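Local atomic coordinates of alpha-glucosidase (Bacteroides thetaiotaomicron, PDB entry 5XFM), a protein that hydrolyses beta-L-arabinopyranosides and alpha-galactosides as a bifunctional, calcium-carrying member of glycoside hydrolase family 97. Residues Val92-Asn97 / Ile114-Asp119; Thr212-Arg217 / Glu411-Tyr416; Trp301-Asp306 / Lys496-Asn501. The protein carries 1 engineered substitution. All coordinates share one frame; numbering follows the deposited sequence.

Contact 1: residues Val92-Asn97 / Ile114-Asp119; sequences VHYRAN and IFRVSD
The carbonyl oxygen of Asn-97 is gripped twice by the facing strand. Its main bond comes from Val-117 N, 2.9 Å from Asn-97 O, and a weaker CA-H...O contact from Arg-116 CA supplements it at 3.6 Å. Asn-97 N returns a bond of 2.9 Å to Val-117 O, which makes the two residues an antiparallel hydrogen-bonded pair with side chains on the same face of the sheet. The two segments are strongly twisted against each other, their directions 131° apart, and next to the pair the backbones come very close at Ala-96 and Ser-118; no further backbone hydrogen bond joins them. Arg-95 O lies 3.4 Å from Ser-118 CB, and a water that donates to Arg-95 O (2.6 Å) and accepts from Asp-119 N (2.9 Å) links the two backbones where they no longer bond directly. On the other face the ring of Tyr-94, its CG anti to the backbone N (chi1 179°), runs across the Arg-116 chain at about a right angle, so that Tyr-94 OH lies 3.5 Å from Arg-116 CB. The charged tip of that arginine is engaged elsewhere, in a salt bridge to Glu-98. Val-117 packs on Leu-26 and Phe-115 on Leu-28, residues of a second antiparallel sheet. The arrangement is that of a beta hairpin, strands 91-104 and 110-117, in the sandwich of the galactose mutarotase-like N-terminal domain.

Contact 2: residues Thr212-Arg217 / Glu411-Tyr416; sequences TGVDSR and ETMRLY
No hydrogen bond crosses between Asp-215 and Met-413, or anywhere else between these two segments; instead a backbone carbonyl rests on the flank of a methionine, with Asp-215 O 3.6 Å from Met-413 CB. The loop that supplies this carbonyl is shaped by an Asx turn and follows strand 206-212 of the N-terminal beta-sandwich, whereas the methionine belongs to helix 410-425 of the TIM-barrel domain, so the contact is a piece of the interface between domains. In the Asx turn Asp-215 OD1 accepts from Arg-217 N at 2.9 Å, the donor arriving on the anti side of the carboxylate. The same carboxylate forms a salt bridge on its syn side, Arg-217 NH2 to Asp-215 OD2 at 2.6 Å, and a weak bond from Arg-217 NE reaches OD1. Three N-H groups of one residue thereby restrict the rotation of the acid, whose CB is directed away from the helix while its backbone carbonyl meets it. One step further on, the CB of Ser-216 lies 4.1 Å from Arg-414 CG, an aliphatic touch at the start of an extended arginine chain. Two polar atoms of Ser-216 are bonded to other residues of the same helix: its OG to Glu-417 and its carbonyl oxygen to Gln-410, one helical turn on each side of the pair Met-413 and Arg-414. Val-214 completes the apolar part, and its own carbonyl oxygen accepts from the indole of Trp-441. Because the Met-413 chain bends at chi2 (-57°), the sulphur sits beside the valine, with Met-413 SD 3.9 Å from Val-214 CG1.

Contact 3: residues Trp301-Asp306 / Lys496-Asn501; sequences WILWQD and KRLNRN
Arg-500 lies flat on the indole of Trp-304, guanidinium and ring planes only 9° apart. The overlap runs the length of the arginine. Its CG, anti to the backbone N (chi1 -180°), stands 3.5 Å from the centroid of the five-membered ring in a CH-pi contact over the face, and the extended chain then carries the charged group across to the six-membered ring. There Arg-500 CZ comes within 3.5 Å of Trp-304 CE3, giving a stacked, off-centre cation-pi pair. Two waters bridge the same residues. One accepts from Trp-304 NE1 in the ring plane (2.9 Å) and donates to Arg-500 O; the other donates to Trp-304 O (2.7 Å) and accepts from Arg-500 NH1 at the edge of the guanidinium. Deeper down, Leu-303 CD2 meets Leu-498 CG at 4.1 Å, the two side chains slanting past one another. Helix 311-324 supplies two further partners: its Asp-313 takes a salt bridge from Arg-500 NH2, and its Tyr-317 meets Trp-304 edge-to-face. The short helix 300-304, directly after barrel strand 295-299, is thus joined to the loop region that carries the short two-stranded pair 497-498 and 506-507.

Taken together, the three contacts illustrate how interaction chemistry follows the elements being joined. Contact 1 binds neighbouring strands of one hairpin through backbone bonds, contact 2 brings loop and helix from different domains together by van der Waals touches, one of them from a backbone carbonyl, and contact 3 ties two parts of the TIM-barrel domain by a cation-pi stack and waters. Contact 2 is the buried one; contacts 1 and 3 are partly buried and lie on opposite sides of the chain's centre, their own centres about 46 Å apart. No secondary-structure element is shared. Contacts 1 and 2 follow one another along the chain, whereas the segments of contacts 2 and 3 alternate.

Contact 1: residues Val92-Asn97 / Ile114-Asp119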
loop_
_atom_site.group_PDB
_atom_site.type_symbol
_atom_site.label_atom_id
_atom_site.label_comp_id
_atom_site.label_asym_id
_atom_site.label_seq_id
_atom_site.Cartn_x
_atom_site.Cartn_y
_atom_site.Cartn_z
ATOM N N VAL A 92 9.256 -8.017 14.135
ATOM C CA VAL A 92 7.925 -8.213 14.690
ATOM C C VAL A 92 7.837 -9.399 15.647
ATOM O O VAL A 92 8.265 -10.518 15.331
ATOM C CB VAL A 92 6.876 -8.391 13.571
ATOM C CG1 VAL A 92 5.498 -8.678 14.162
ATOM C CG2 VAL A 92 6.839 -7.155 12.679
ATOM N N HIS A 93 7.301 -9.121 16.836
ATOM C CA HIS A 93 6.920 -10.158 17.783
ATOM C C HIS A 93 5.420 -10.409 17.653
ATOM O O HIS A 93 4.606 -9.695 18.235
ATOM C CB HIS A 93 7.275 -9.760 19.217
ATOM C CG HIS A 93 6.964 -10.819 20.232
ATOM N ND1 HIS A 93 6.806 -10.542 21.574
ATOM C CD2 HIS A 93 6.801 -12.158 20.105
ATOM C CE1 HIS A 93 6.548 -11.662 22.226
ATOM N NE2 HIS A 93 6.541 -12.658 21.357
ATOM N N TYR A 94 5.065 -11.417 16.867
ATOM C CA TYR A 94 3.677 -11.735 16.580
ATOM C C TYR A 94 3.078 -12.691 17.628
ATOM O O TYR A 94 3.541 -13.821 17.818
ATOM C CB TYR A 94 3.576 -12.330 15.173
ATOM C CG TYR A 94 2.185 -12.725 14.760
ATOM C CD1 TYR A 94 1.117 -11.840 14.889
ATOM C CD2 TYR A 94 1.941 -13.979 14.217
ATOM C CE1 TYR A 94 -0.164 -12.209 14.503
ATOM C CE2 TYR A 94 0.667 -14.356 13.828
ATOM C CZ TYR A 94 -0.379 -13.470 13.974
ATOM O OH TYR A 94 -1.640 -13.853 13.588
ATOM N N ARG A 95 2.029 -12.212 18.286
ATOM C CA ARG A 95 1.343 -12.916 19.363
ATOM C C ARG A 95 -0.151 -12.864 19.098
ATOM O O ARG A 95 -0.745 -11.787 19.085
ATOM C CB ARG A 95 1.688 -12.278 20.713
ATOM C CG ARG A 95 0.957 -12.817 21.933
ATOM C CD ARG A 95 1.106 -14.316 22.155
ATOM N NE ARG A 95 0.330 -14.749 23.320
ATOM C CZ ARG A 95 -0.900 -15.254 23.267
ATOM N NH1 ARG A 95 -1.498 -15.426 22.100
ATOM N NH2 ARG A 95 -1.529 -15.599 24.384
ATOM N N ALA A 96 -0.759 -14.026 18.878
ATOM C CA ALA A 96 -2.179 -14.069 18.546
ATOM C C ALA A 96 -2.843 -15.352 19.022
ATOM O O ALA A 96 -2.172 -16.348 19.300
ATOM C CB ALA A 96 -2.371 -13.916 17.052
ATOM N N ASN A 97 -4.167 -15.329 19.120
ATOM C CA ASN A 97 -4.917 -16.547 19.396
ATOM C C ASN A 97 -5.669 -17.008 18.160
ATOM O O ASN A 97 -6.303 -16.211 17.475
ATOM C CB ASN A 97 -5.874 -16.350 20.573
ATOM C CG ASN A 97 -5.147 -16.212 21.897
ATOM O OD1 ASN A 97 -4.121 -16.853 22.121
ATOM N ND2 ASN A 97 -5.671 -15.370 22.779
ATOM N N ILE A 114 -10.667 -20.088 9.713
ATOM C CA ILE A 114 -9.607 -19.845 10.688
ATOM C C ILE A 114 -9.486 -18.371 11.020
ATOM O O ILE A 114 -9.316 -17.544 10.119
ATOM C CB ILE A 114 -8.231 -20.339 10.186
ATOM C CG1 ILE A 114 -8.238 -21.851 9.986
ATOM C CG2 ILE A 114 -7.138 -19.965 11.178
ATOM C CD1 ILE A 114 -8.739 -22.290 8.649
ATOM N N PHE A 115 -9.543 -18.065 12.314
ATOM C CA PHE A 115 -9.366 -16.712 12.835
ATOM C C PHE A 115 -8.058 -16.582 13.606
ATOM O O PHE A 115 -7.780 -17.379 14.492
ATOM C CB PHE A 115 -10.523 -16.327 13.764
ATOM C CG PHE A 115 -11.886 -16.437 13.135
ATOM C CD1 PHE A 115 -12.574 -17.639 13.136
ATOM C CD2 PHE A 115 -12.485 -15.326 12.554
ATOM C CE1 PHE A 115 -13.833 -17.736 12.569
ATOM C CE2 PHE A 115 -13.746 -15.414 11.980
ATOM C CZ PHE A 115 -14.421 -16.620 11.988
ATOM N N ARG A 116 -7.239 -15.603 13.248
ATOM C CA ARG A 116 -6.062 -15.262 14.039
ATOM C C ARG A 116 -6.229 -13.863 14.600
ATOM O O ARG A 116 -6.295 -12.886 13.856
ATOM C CB ARG A 116 -4.791 -15.366 13.200
ATOM C CG ARG A 116 -4.451 -16.792 12.816
ATOM C CD ARG A 116 -3.289 -16.863 11.842
ATOM N NE ARG A 116 -3.004 -18.249 11.486
ATOM C CZ ARG A 116 -2.131 -18.620 10.556
ATOM N NH1 ARG A 116 -1.462 -17.704 9.866
ATOM N NH2 ARG A 116 -1.942 -19.909 10.303
ATOM N N VAL A 117 -6.318 -13.771 15.917
ATOM C CA VAL A 117 -6.578 -12.498 16.559
ATOM C C VAL A 117 -5.399 -12.055 17.411
ATOM O O VAL A 117 -5.113 -12.658 18.445
ATOM C CB VAL A 117 -7.848 -12.556 17.428
ATOM C CG1 VAL A 117 -8.224 -11.164 17.905
ATOM C CG2 VAL A 117 -8.995 -13.168 16.639
ATOM N N SER A 118 -4.711 -11.010 16.963
ATOM C CA SER A 118 -3.691 -10.361 17.780
ATOM C C SER A 118 -4.375 -9.237 18.560
ATOM O O SER A 118 -5.607 -9.143 18.546
ATOM C CB SER A 118 -2.535 -9.841 16.922
ATOM O OG SER A 118 -2.970 -8.901 15.956
ATOM N N ASP A 119 -3.601 -8.403 19.253
ATOM C CA ASP A 119 -4.188 -7.379 20.130
ATOM C C ASP A 119 -5.168 -6.447 19.423
ATOM O O ASP A 119 -6.189 -6.065 19.996
ATOM C CB ASP A 119 -3.096 -6.532 20.785
ATOM C CG ASP A 119 -2.441 -7.224 21.962
ATOM O OD1 ASP A 119 -3.100 -8.067 22.618
ATOM O OD2 ASP A 119 -1.264 -6.902 22.239
HETATM O O HOH W 1 -0.855 -9.202 19.489
#

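Contact 2: residues Thr212-Arg217 / Glu411-Tyr416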
loop_
_atom_site.group_PDB
_atom_site.type_symbol
_atom_site.label_atom_id
_atom_site.label_comp_id
_atom_site.label_asym_id
_atom_site.label_seq_id
_atom_site.Cartn_x
_atom_site.Cartn_y
_atom_site.Cartn_z
ATOM N N THR A 212 -4.918 -9.837 2.577
ATOM C CA THR A 212 -3.515 -10.119 2.300
ATOM C C THR A 212 -3.287 -11.574 1.908
ATOM O O THR A 212 -4.143 -12.437 2.137
ATOM C CB THR A 212 -2.634 -9.780 3.513
ATOM O OG1 THR A 212 -1.252 -9.882 3.147
ATOM C CG2 THR A 212 -2.931 -10.729 4.667
ATOM N N GLY A 213 -2.116 -11.843 1.335
ATOM C CA GLY A 213 -1.769 -13.184 0.914
ATOM C C GLY A 213 -2.453 -13.564 -0.379
ATOM O O GLY A 213 -2.725 -14.737 -0.628
ATOM N N VAL A 214 -2.725 -12.566 -1.215
ATOM C CA VAL A 214 -3.215 -12.830 -2.561
ATOM C C VAL A 214 -2.063 -13.072 -3.529
ATOM O O VAL A 214 -1.199 -12.211 -3.723
ATOM C CB VAL A 214 -4.076 -11.675 -3.094
ATOM C CG1 VAL A 214 -4.434 -11.907 -4.566
ATOM C CG2 VAL A 214 -5.313 -11.495 -2.228
ATOM N N ASP A 215 -2.050 -14.258 -4.126
ATOM C CA ASP A 215 -1.054 -14.581 -5.130
ATOM C C ASP A 215 -1.739 -15.235 -6.306
ATOM O O ASP A 215 -2.934 -15.041 -6.517
ATOM C CB ASP A 215 0.046 -15.489 -4.561
ATOM C CG ASP A 215 -0.503 -16.717 -3.834
ATOM O OD1 ASP A 215 -1.499 -17.319 -4.293
ATOM O OD2 ASP A 215 0.083 -17.085 -2.794
ATOM N N SER A 216 -0.999 -16.056 -7.038
ATOM C CA SER A 216 -1.514 -16.672 -8.253
ATOM C C SER A 216 -2.716 -17.591 -8.006
ATOM O O SER A 216 -3.429 -17.948 -8.941
ATOM C CB SER A 216 -0.388 -17.430 -8.969
ATOM O OG SER A 216 0.053 -18.541 -8.219
ATOM N N ARG A 217 -2.928 -17.987 -6.753
ATOM C CA ARG A 217 -3.973 -18.958 -6.429
ATOM C C ARG A 217 -5.356 -18.336 -6.204
ATOM O O ARG A 217 -6.305 -19.038 -5.880
ATOM C CB ARG A 217 -3.560 -19.778 -5.202
ATOM C CG ARG A 217 -2.559 -20.884 -5.535
ATOM C CD ARG A 217 -1.842 -21.423 -4.309
ATOM N NE ARG A 217 -0.989 -20.417 -3.683
ATOM C CZ ARG A 217 -0.532 -20.491 -2.435
ATOM N NH1 ARG A 217 -0.852 -21.527 -1.666
ATOM N NH2 ARG A 217 0.240 -19.525 -1.951
ATOM N N GLU A 411 -5.710 -14.300 -13.549
ATOM C CA GLU A 411 -4.800 -14.245 -14.702
ATOM C C GLU A 411 -3.733 -13.134 -14.554
ATOM O O GLU A 411 -2.542 -13.298 -14.896
ATOM C CB GLU A 411 -5.640 -14.047 -15.971
ATOM C CG GLU A 411 -4.886 -13.885 -17.265
ATOM C CD GLU A 411 -5.779 -14.133 -18.473
ATOM O OE1 GLU A 411 -6.561 -15.110 -18.440
ATOM O OE2 GLU A 411 -5.706 -13.349 -19.446
ATOM N N THR A 412 -4.174 -12.002 -14.023
ATOM C CA THR A 412 -3.297 -10.874 -13.810
ATOM C C THR A 412 -2.405 -11.144 -12.612
ATOM O O THR A 412 -1.218 -10.799 -12.625
ATOM C CB THR A 412 -4.090 -9.565 -13.607
ATOM O OG1 THR A 412 -5.133 -9.490 -14.583
ATOM C CG2 THR A 412 -3.175 -8.350 -13.756
ATOM N N MET A 413 -2.971 -11.755 -11.572
ATOM C CA MET A 413 -2.181 -12.184 -10.414
ATOM C C MET A 413 -1.048 -13.106 -10.867
ATOM O O MET A 413 0.110 -12.975 -10.424
ATOM C CB MET A 413 -3.058 -12.899 -9.379
ATOM C CG MET A 413 -4.199 -12.056 -8.821
ATOM S SD MET A 413 -3.615 -10.526 -8.067
ATOM C CE MET A 413 -4.178 -9.353 -9.299
ATOM N N ARG A 414 -1.396 -14.036 -11.755
ATOM C CA ARG A 414 -0.430 -14.953 -12.345
ATOM C C ARG A 414 0.682 -14.154 -12.994
ATOM O O ARG A 414 1.870 -14.457 -12.801
ATOM C CB ARG A 414 -1.096 -15.877 -13.369
ATOM C CG ARG A 414 -1.905 -17.003 -12.752
ATOM C CD ARG A 414 -2.636 -17.818 -13.815
ATOM N NE ARG A 414 -3.520 -18.819 -13.215
ATOM C CZ ARG A 414 -4.809 -18.961 -13.511
ATOM N NH1 ARG A 414 -5.376 -18.169 -14.409
ATOM N NH2 ARG A 414 -5.532 -19.898 -12.916
ATOM N N LEU A 415 0.295 -13.112 -13.734
ATOM C CA LEU A 415 1.298 -12.290 -14.401
ATOM C C LEU A 415 2.237 -11.561 -13.410
ATOM O O LEU A 415 3.465 -11.599 -13.574
ATOM C CB LEU A 415 0.614 -11.284 -15.317
ATOM C CG LEU A 415 1.540 -10.408 -16.157
ATOM C CD1 LEU A 415 2.449 -11.265 -17.037
ATOM C CD2 LEU A 415 0.710 -9.471 -16.994
ATOM N N TYR A 416 1.662 -10.903 -12.398
ATOM C CA TYR A 416 2.442 -10.243 -11.342
ATOM C C TYR A 416 3.494 -11.169 -10.756
ATOM O O TYR A 416 4.688 -10.827 -10.661
ATOM C CB TYR A 416 1.547 -9.761 -10.187
ATOM C CG TYR A 416 0.768 -8.482 -10.412
ATOM C CD1 TYR A 416 1.406 -7.243 -10.448
ATOM C CD2 TYR A 416 -0.618 -8.508 -10.529
ATOM C CE1 TYR A 416 0.685 -6.075 -10.637
ATOM C CE2 TYR A 416 -1.342 -7.350 -10.714
ATOM C CZ TYR A 416 -0.690 -6.139 -10.767
ATOM O OH TYR A 416 -1.430 -4.994 -10.954
#

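Contact 3: residues Trp301-Asp306 / Lys496-Asn501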
loop_
_atom_site.group_PDB
_atom_site.type_symbol
_atom_site.label_atom_id
_atom_site.label_comp_id
_atom_site.label_asym_id
_atom_site.label_seq_id
_atom_site.Cartn_x
_atom_site.Cartn_y
_atom_site.Cartn_z
ATOM N N TRP A 301 11.304 11.935 -15.811
ATOM C CA TRP A 301 9.975 12.034 -16.412
ATOM C C TRP A 301 8.940 12.770 -15.553
ATOM O O TRP A 301 8.018 13.357 -16.090
ATOM C CB TRP A 301 9.435 10.642 -16.757
ATOM C CG TRP A 301 8.061 10.691 -17.352
ATOM C CD1 TRP A 301 7.735 10.808 -18.674
ATOM C CD2 TRP A 301 6.821 10.656 -16.636
ATOM N NE1 TRP A 301 6.367 10.838 -18.825
ATOM C CE2 TRP A 301 5.785 10.748 -17.587
ATOM C CE3 TRP A 301 6.488 10.557 -15.280
ATOM C CZ2 TRP A 301 4.437 10.737 -17.226
ATOM C CZ3 TRP A 301 5.152 10.546 -14.925
ATOM C CH2 TRP A 301 4.144 10.634 -15.893
ATOM N N ILE A 302 9.032 12.695 -14.232
ATOM C CA ILE A 302 7.977 13.298 -13.414
ATOM C C ILE A 302 7.835 14.811 -13.689
ATOM O O ILE A 302 6.730 15.300 -13.928
ATOM C CB ILE A 302 8.193 13.033 -11.897
ATOM C CG1 ILE A 302 7.104 13.721 -11.074
ATOM C CG2 ILE A 302 9.580 13.455 -11.426
ATOM C CD1 ILE A 302 5.708 13.283 -11.435
ATOM N N LEU A 303 8.950 15.533 -13.728
ATOM C CA LEU A 303 8.905 16.977 -13.949
ATOM C C LEU A 303 9.254 17.410 -15.374
ATOM O O LEU A 303 8.820 18.474 -15.819
ATOM C CB LEU A 303 9.843 17.677 -12.964
ATOM C CG LEU A 303 9.272 17.855 -11.558
ATOM C CD1 LEU A 303 10.298 18.488 -10.637
ATOM C CD2 LEU A 303 8.020 18.707 -11.628
ATOM N N TRP A 304 10.044 16.605 -16.081
ATOM C CA TRP A 304 10.478 16.964 -17.428
ATOM C C TRP A 304 9.727 16.171 -18.507
ATOM O O TRP A 304 9.838 16.461 -19.698
ATOM C CB TRP A 304 11.989 16.768 -17.563
ATOM C CG TRP A 304 12.804 17.720 -16.724
ATOM C CD1 TRP A 304 12.345 18.550 -15.737
ATOM C CD2 TRP A 304 14.220 17.937 -16.801
ATOM N NE1 TRP A 304 13.387 19.266 -15.197
ATOM C CE2 TRP A 304 14.549 18.907 -15.833
ATOM C CE3 TRP A 304 15.242 17.402 -17.594
ATOM C CZ2 TRP A 304 15.856 19.358 -15.642
ATOM C CZ3 TRP A 304 16.538 17.847 -17.398
ATOM C CH2 TRP A 304 16.833 18.819 -16.432
ATOM N N GLN A 305 8.973 15.171 -18.068
ATOM C CA GLN A 305 8.051 14.400 -18.912
ATOM C C GLN A 305 8.704 13.738 -20.128
ATOM O O GLN A 305 9.913 13.494 -20.136
ATOM C CB GLN A 305 6.889 15.291 -19.354
ATOM C CG GLN A 305 6.058 15.826 -18.188
ATOM C CD GLN A 305 5.213 14.757 -17.521
ATOM O OE1 GLN A 305 4.452 14.053 -18.184
ATOM N NE2 GLN A 305 5.345 14.628 -16.199
ATOM N N ASP A 306 7.896 13.451 -21.148
ATOM C CA ASP A 306 8.330 12.639 -22.290
ATOM C C ASP A 306 9.502 13.264 -23.048
ATOM O O ASP A 306 10.298 12.562 -23.672
ATOM C CB ASP A 306 7.167 12.414 -23.264
ATOM C CG ASP A 306 6.176 11.354 -22.783
ATOM O OD1 ASP A 306 6.447 10.661 -21.780
ATOM O OD2 ASP A 306 5.118 11.207 -23.430
ATOM N N LYS A 496 8.594 24.939 -7.526
ATOM C CA LYS A 496 7.388 25.701 -7.211
ATOM C C LYS A 496 6.391 25.596 -8.345
ATOM O O LYS A 496 5.179 25.673 -8.140
ATOM C CB LYS A 496 7.703 27.168 -6.950
ATOM C CG LYS A 496 8.541 27.440 -5.727
ATOM C CD LYS A 496 9.034 28.876 -5.752
ATOM C CE LYS A 496 9.969 29.163 -4.598
ATOM N NZ LYS A 496 9.189 29.320 -3.338
ATOM N N ARG A 497 6.913 25.435 -9.554
ATOM C CA ARG A 497 6.065 25.262 -10.715
ATOM C C ARG A 497 6.401 23.937 -11.380
ATOM O O ARG A 497 7.569 23.648 -11.668
ATOM C CB ARG A 497 6.237 26.427 -11.690
ATOM C CG ARG A 497 5.827 27.770 -11.106
ATOM C CD ARG A 497 4.350 27.795 -10.744
ATOM N NE ARG A 497 3.492 27.590 -11.908
ATOM C CZ ARG A 497 3.148 28.554 -12.757
ATOM N NH1 ARG A 497 3.600 29.790 -12.576
ATOM N NH2 ARG A 497 2.354 28.283 -13.787
ATOM N N LEU A 498 5.371 23.144 -11.647
ATOM C CA LEU A 498 5.583 21.749 -12.016
ATOM C C LEU A 498 5.768 21.560 -13.506
ATOM O O LEU A 498 4.949 20.916 -14.171
ATOM C CB LEU A 498 4.433 20.871 -11.508
ATOM C CG LEU A 498 4.601 20.330 -10.084
ATOM C CD1 LEU A 498 5.029 21.408 -9.098
ATOM C CD2 LEU A 498 3.333 19.617 -9.600
ATOM N N ASN A 499 6.853 22.139 -14.014
ATOM C CA ASN A 499 7.314 21.916 -15.381
ATOM C C ASN A 499 8.844 21.965 -15.407
ATOM O O ASN A 499 9.476 22.150 -14.366
ATOM C CB ASN A 499 6.694 22.938 -16.341
ATOM C CG ASN A 499 7.286 24.332 -16.199
ATOM O OD1 ASN A 499 7.959 24.650 -15.219
ATOM N ND2 ASN A 499 6.987 25.190 -17.165
ATOM N N ARG A 500 9.443 21.789 -16.581
ATOM C CA ARG A 500 10.898 21.661 -16.670
ATOM C C ARG A 500 11.668 22.916 -16.242
ATOM O O ARG A 500 12.677 22.816 -15.543
ATOM C CB ARG A 500 11.312 21.267 -18.084
ATOM C CG ARG A 500 12.811 21.103 -18.256
ATOM C CD ARG A 500 13.132 20.255 -19.472
ATOM N NE ARG A 500 14.567 20.179 -19.720
ATOM C CZ ARG A 500 15.133 19.277 -20.517
ATOM N NH1 ARG A 500 14.378 18.370 -21.128
ATOM N NH2 ARG A 500 16.450 19.275 -20.694
ATOM N N ASN A 501 11.211 24.092 -16.657
ATOM C CA ASN A 501 11.946 25.309 -16.332
ATOM C C ASN A 501 11.493 25.948 -15.024
ATOM O O ASN A 501 11.951 27.035 -14.672
ATOM C CB ASN A 501 11.851 26.315 -17.480
ATOM C CG ASN A 501 12.643 25.873 -18.701
ATOM O OD1 ASN A 501 12.105 25.759 -19.804
ATOM N ND2 ASN A 501 13.923 25.597 -18.500
HETATM O O HOH W 2 12.789 21.329 -13.218
HETATM O O HOH W 3 11.567 17.701 -21.314
#